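Local coordinates for hexapeptide transferase family protein (PDB 3IXC) that is probably a transferase of the hexapeptide-repeat family and forms trimers of left-handed beta-helix subunits that bind magnesium, at residues His111-Met123 / Val127-Leu139. Numbering follows the deposited sequence. Where two conformers were deposited one is given.
Sequences HACTLGNNAFVGM and VMDRAVMEEGSML. With MG (magnesium ion), chain B.
V127 meets C113 where adjacent coils of the left-handed beta-helix stack in parallel register: its CG1, anti to the backbone N (chi1 -177°), lies 3.6 Å from C113 CB in the interior, while V127 O receives the N-H of H111. At the following turn, D129 sets its carboxylate obliquely across from the imidazole of H111, the two planes 19° apart and D129 OD1 3.5 Å from H111 ND1. A water accepts from both H111 ND1 and D129 N, and H111 NE2 binds magnesium at 2.4 Å, a site completed by H88, a water and H106 of a neighbouring subunit. R130 N then donates to A112 O from above the carbonyl plane.

Beyond A131, whose carbonyl accepts from T114 N, the strands pair T114 with V132 and L115 with M133; M133 N reaches T114 O at 2.8 Å. Inside the coil the M133 side chain crosses those of L115 and V121, M133 SD 3.7 Å from V121 CG2, and a bend at chi3 (69°) brings M133 CE to 3.6 Å from F120 O. At the next corner E135 CG packs on N117 O, which accepts from G136 N, and a water bridges E135 OE2 and N118 OD1. M138 runs alongside F120 on the outer face in an oblique Met-aromatic contact, M138 SD 4.3 Å from the F120 ring centroid, before L139 N donates a hydrogen bond to F120 O.

The chemistry thus divides: backbone hydrogen bonds hold neighbouring coils in register, apolar side chains fill the interior, and the water accepting from H111 ND1, consistent with NE2 turning its lone pair to magnesium, may help orient the ring.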
loop_
_atom_site.group_PDB
_atom_site.type_symbol
_atom_site.label_atom_id
_atom_site.label_comp_id
_atom_site.label_asym_id
_atom_site.label_seq_id
_atom_site.Cartn_x
_atom_site.Cartn_y
_atom_site.Cartn_z
ATOM N N HIS A 111 1.787 9.693 9.458
ATOM C CA HIS A 111 2.678 10.851 9.332
ATOM C C HIS A 111 2.628 11.873 10.504
ATOM O O HIS A 111 1.610 12.434 10.775
ATOM C CB HIS A 111 2.257 11.659 8.118
ATOM C CG HIS A 111 3.253 11.679 7.031
ATOM N ND1 HIS A 111 3.626 12.831 6.392
ATOM C CD2 HIS A 111 3.964 10.690 6.469
ATOM C CE1 HIS A 111 4.510 12.537 5.462
ATOM N NE2 HIS A 111 4.729 11.244 5.491
ATOM N N ALA A 112 3.756 12.249 11.013
ATOM C CA ALA A 112 3.937 12.894 12.338
ATOM C C ALA A 112 2.695 13.043 13.230
ATOM O O ALA A 112 2.277 14.159 13.550
ATOM C CB ALA A 112 4.642 14.244 12.166
ATOM N N CYS A 113 2.132 11.916 13.650
ATOM C CA CYS A 113 0.903 11.917 14.439
ATOM C C CYS A 113 1.114 11.334 15.833
ATOM O O CYS A 113 2.177 10.791 16.139
ATOM C CB CYS A 113 -0.202 11.148 13.707
ATOM S SG CYS A 113 0.204 9.416 13.326
ATOM N N THR A 114 0.093 11.449 16.672
ATOM C CA THR A 114 0.142 10.895 18.021
ATOM C C THR A 114 -1.073 10.001 18.226
ATOM O O THR A 114 -2.206 10.450 18.062
ATOM C CB THR A 114 0.156 12.018 19.075
ATOM O OG1 THR A 114 1.291 12.860 18.845
ATOM C CG2 THR A 114 0.230 11.446 20.488
ATOM N N LEU A 115 -0.831 8.738 18.575
ATOM C CA LEU A 115 -1.914 7.772 18.791
ATOM C C LEU A 115 -1.857 7.280 20.229
ATOM O O LEU A 115 -0.862 6.680 20.652
ATOM C CB LEU A 115 -1.799 6.594 17.808
ATOM C CG LEU A 115 -1.583 6.912 16.319
ATOM C CD1 LEU A 115 -1.514 5.629 15.516
ATOM C CD2 LEU A 115 -2.674 7.845 15.747
ATOM N N GLY A 116 -2.916 7.555 20.984
ATOM C CA GLY A 116 -2.956 7.189 22.399
ATOM C C GLY A 116 -3.115 5.698 22.594
ATOM O O GLY A 116 -3.407 4.955 21.648
ATOM N N ASN A 117 -2.929 5.243 23.833
ATOM C CA ASN A 117 -3.098 3.823 24.136
ATOM C C ASN A 117 -4.453 3.324 23.659
ATOM O O ASN A 117 -5.454 4.029 23.777
ATOM C CB ASN A 117 -2.989 3.553 25.635
ATOM C CG ASN A 117 -1.684 4.035 26.230
ATOM O OD1 ASN A 117 -0.676 4.198 25.533
ATOM N ND2 ASN A 117 -1.694 4.263 27.543
ATOM N N ASN A 118 -4.471 2.107 23.125
ATOM C CA ASN A 118 -5.706 1.459 22.667
ATOM C C ASN A 118 -6.391 2.157 21.493
ATOM O O ASN A 118 -7.552 1.861 21.212
ATOM C CB ASN A 118 -6.736 1.307 23.805
ATOM C CG ASN A 118 -6.467 0.124 24.737
ATOM O OD1 ASN A 118 -6.858 0.176 25.902
ATOM N ND2 ASN A 118 -5.865 -0.955 24.229
ATOM N N ALA A 119 -5.697 3.075 20.816
ATOM C CA ALA A 119 -6.197 3.612 19.539
ATOM C C ALA A 119 -6.274 2.488 18.507
ATOM O O ALA A 119 -5.481 1.533 18.553
ATOM C CB ALA A 119 -5.304 4.734 19.027
ATOM N N PHE A 120 -7.229 2.595 17.589
ATOM C CA PHE A 120 -7.457 1.555 16.582
ATOM C C PHE A 120 -7.597 2.264 15.249
ATOM O O PHE A 120 -8.529 3.055 15.048
ATOM C CB PHE A 120 -8.724 0.756 16.921
ATOM C CG PHE A 120 -8.949 -0.469 16.062
ATOM C CD1 PHE A 120 -8.799 -1.746 16.606
ATOM C CD2 PHE A 120 -9.323 -0.353 14.722
ATOM C CE1 PHE A 120 -9.012 -2.890 15.832
ATOM C CE2 PHE A 120 -9.542 -1.503 13.927
ATOM C CZ PHE A 120 -9.392 -2.769 14.487
ATOM N N VAL A 121 -6.660 1.992 14.348
ATOM C CA VAL A 121 -6.664 2.620 13.024
ATOM C C VAL A 121 -7.046 1.568 12.002
ATOM O O VAL A 121 -6.294 0.617 11.762
ATOM C CB VAL A 121 -5.284 3.229 12.673
ATOM C CG1 VAL A 121 -5.324 3.890 11.290
ATOM C CG2 VAL A 121 -4.855 4.238 13.723
ATOM N N GLY A 122 -8.229 1.728 11.412
ATOM C CA GLY A 122 -8.744 0.771 10.436
ATOM C C GLY A 122 -7.824 0.659 9.235
ATOM O O GLY A 122 -7.171 1.625 8.858
ATOM N N MET A 123 -7.760 -0.543 8.662
ATOM C CA MET A 123 -6.903 -0.798 7.500
ATOM C C MET A 123 -7.111 0.228 6.387
ATOM O O MET A 123 -8.232 0.698 6.158
ATOM C CB MET A 123 -7.146 -2.210 6.971
ATOM C CG MET A 123 -8.560 -2.460 6.446
ATOM S SD MET A 123 -8.753 -4.217 6.136
ATOM C CE MET A 123 -10.434 -4.343 5.596
ATOM N N VAL A 127 -3.173 8.911 8.273
ATOM C CA VAL A 127 -3.220 9.852 9.402
ATOM C C VAL A 127 -2.134 10.889 9.147
ATOM O O VAL A 127 -0.943 10.550 9.070
ATOM C CB VAL A 127 -3.004 9.140 10.760
ATOM C CG1 VAL A 127 -3.126 10.136 11.913
ATOM C CG2 VAL A 127 -4.037 8.019 10.937
ATOM N N MET A 128 -2.549 12.152 9.031
ATOM C CA MET A 128 -1.670 13.240 8.584
ATOM C C MET A 128 -0.934 13.918 9.740
ATOM O O MET A 128 -1.263 13.701 10.914
ATOM C CB MET A 128 -2.466 14.289 7.788
ATOM C CG MET A 128 -3.207 13.754 6.558
ATOM S SD MET A 128 -2.180 13.414 5.118
ATOM C CE MET A 128 -1.672 15.065 4.652
ATOM N N ASP A 129 0.048 14.749 9.385
ATOM C CA ASP A 129 0.867 15.497 10.342
ATOM C C ASP A 129 0.020 16.191 11.399
ATOM O O ASP A 129 -0.979 16.839 11.085
ATOM C CB ASP A 129 1.734 16.542 9.612
ATOM C CG ASP A 129 3.029 15.961 9.032
ATOM O OD1 ASP A 129 3.343 14.775 9.264
ATOM O OD2 ASP A 129 3.755 16.712 8.349
ATOM N N ARG A 130 0.425 16.042 12.656
ATOM C CA ARG A 130 -0.191 16.743 13.788
ATOM C C ARG A 130 -1.570 16.204 14.192
ATOM O O ARG A 130 -2.141 16.669 15.175
ATOM C CB ARG A 130 -0.247 18.272 13.567
ATOM C CG ARG A 130 1.115 18.947 13.441
ATOM C CD ARG A 130 0.994 20.467 13.288
ATOM N NE ARG A 130 0.579 20.859 11.940
ATOM C CZ ARG A 130 -0.655 21.223 11.597
ATOM N NH1 ARG A 130 -1.626 21.260 12.502
ATOM N NH2 ARG A 130 -0.914 21.566 10.340
ATOM N N ALA A 131 -2.104 15.222 13.462
ATOM C CA ALA A 131 -3.341 14.584 13.909
ATOM C C ALA A 131 -3.103 13.838 15.223
ATOM O O ALA A 131 -1.995 13.378 15.499
ATOM C CB ALA A 131 -3.910 13.648 12.837
ATOM N N VAL A 132 -4.144 13.749 16.041
ATOM C CA VAL A 132 -4.061 13.073 17.334
ATOM C C VAL A 132 -5.250 12.144 17.465
ATOM O O VAL A 132 -6.385 12.543 17.202
ATOM C CB VAL A 132 -4.082 14.083 18.517
ATOM C CG1 VAL A 132 -4.144 13.347 19.867
ATOM C CG2 VAL A 132 -2.869 15.010 18.461
ATOM N N MET A 133 -4.988 10.902 17.860
ATOM C CA MET A 133 -6.047 10.036 18.354
ATOM C C MET A 133 -5.851 9.887 19.857
ATOM O O MET A 133 -4.788 9.456 20.318
ATOM C CB MET A 133 -6.032 8.674 17.654
ATOM C CG MET A 133 -6.430 8.772 16.186
ATOM S SD MET A 133 -6.507 7.175 15.368
ATOM C CE MET A 133 -7.933 6.449 16.185
ATOM N N GLU A 134 -6.859 10.287 20.626
ATOM C CA GLU A 134 -6.790 10.120 22.071
ATOM C C GLU A 134 -6.885 8.639 22.432
ATOM O O GLU A 134 -7.234 7.803 21.594
ATOM C CB GLU A 134 -7.894 10.924 22.758
ATOM C CG GLU A 134 -7.731 12.436 22.559
ATOM C CD GLU A 134 -8.700 13.244 23.389
ATOM O OE1 GLU A 134 -9.691 12.675 23.909
ATOM O OE2 GLU A 134 -8.464 14.469 23.525
ATOM N N GLU A 135 -6.547 8.316 23.677
ATOM C CA GLU A 135 -6.644 6.945 24.166
ATOM C C GLU A 135 -8.021 6.361 23.832
ATOM O O GLU A 135 -9.040 7.028 24.003
ATOM C CB GLU A 135 -6.389 6.927 25.682
ATOM C CG GLU A 135 -6.690 5.607 26.393
ATOM C CD GLU A 135 -8.175 5.380 26.667
ATOM O OE1 GLU A 135 -8.891 6.344 27.037
ATOM O OE2 GLU A 135 -8.624 4.223 26.522
ATOM N N GLY A 136 -8.050 5.123 23.346
ATOM C CA GLY A 136 -9.321 4.414 23.183
ATOM C C GLY A 136 -10.282 5.032 22.183
ATOM O O GLY A 136 -11.493 5.082 22.420
ATOM N N SER A 137 -9.731 5.494 21.065
ATOM C CA SER A 137 -10.503 6.057 19.955
ATOM C C SER A 137 -10.280 5.214 18.702
ATOM O O SER A 137 -9.358 4.396 18.655
ATOM C CB SER A 137 -10.102 7.516 19.703
ATOM O OG SER A 137 -8.734 7.619 19.324
ATOM N N MET A 138 -11.118 5.410 17.686
ATOM C CA MET A 138 -11.055 4.562 16.499
ATOM C C MET A 138 -11.305 5.309 15.201
ATOM O O MET A 138 -12.119 6.231 15.156
ATOM C CB MET A 138 -12.047 3.397 16.621
ATOM C CG MET A 138 -11.976 2.417 15.459
ATOM S SD MET A 138 -12.706 0.809 15.799
ATOM C CE MET A 138 -14.388 1.227 15.952
ATOM N N LEU A 139 -10.582 4.883 14.166
ATOM C CA LEU A 139 -10.776 5.357 12.814
ATOM C C LEU A 139 -11.259 4.171 11.979
ATOM O O LEU A 139 -10.650 3.094 12.021
ATOM C CB LEU A 139 -9.441 5.889 12.294
ATOM C CG LEU A 139 -9.390 6.838 11.106
ATOM C CD1 LEU A 139 -10.224 8.083 11.361
ATOM C CD2 LEU A 139 -7.937 7.196 10.828
HETATM MG MG MG B . 6.903 11.217 4.535
HETATM O O HOH W 1 1.157 15.008 6.518
HETATM O O HOH W 2 0.319 14.764 16.607
HETATM O O HOH W 3 -6.427 2.571 27.487
HETATM O O HOH W 4 7.952 12.168 3.165
#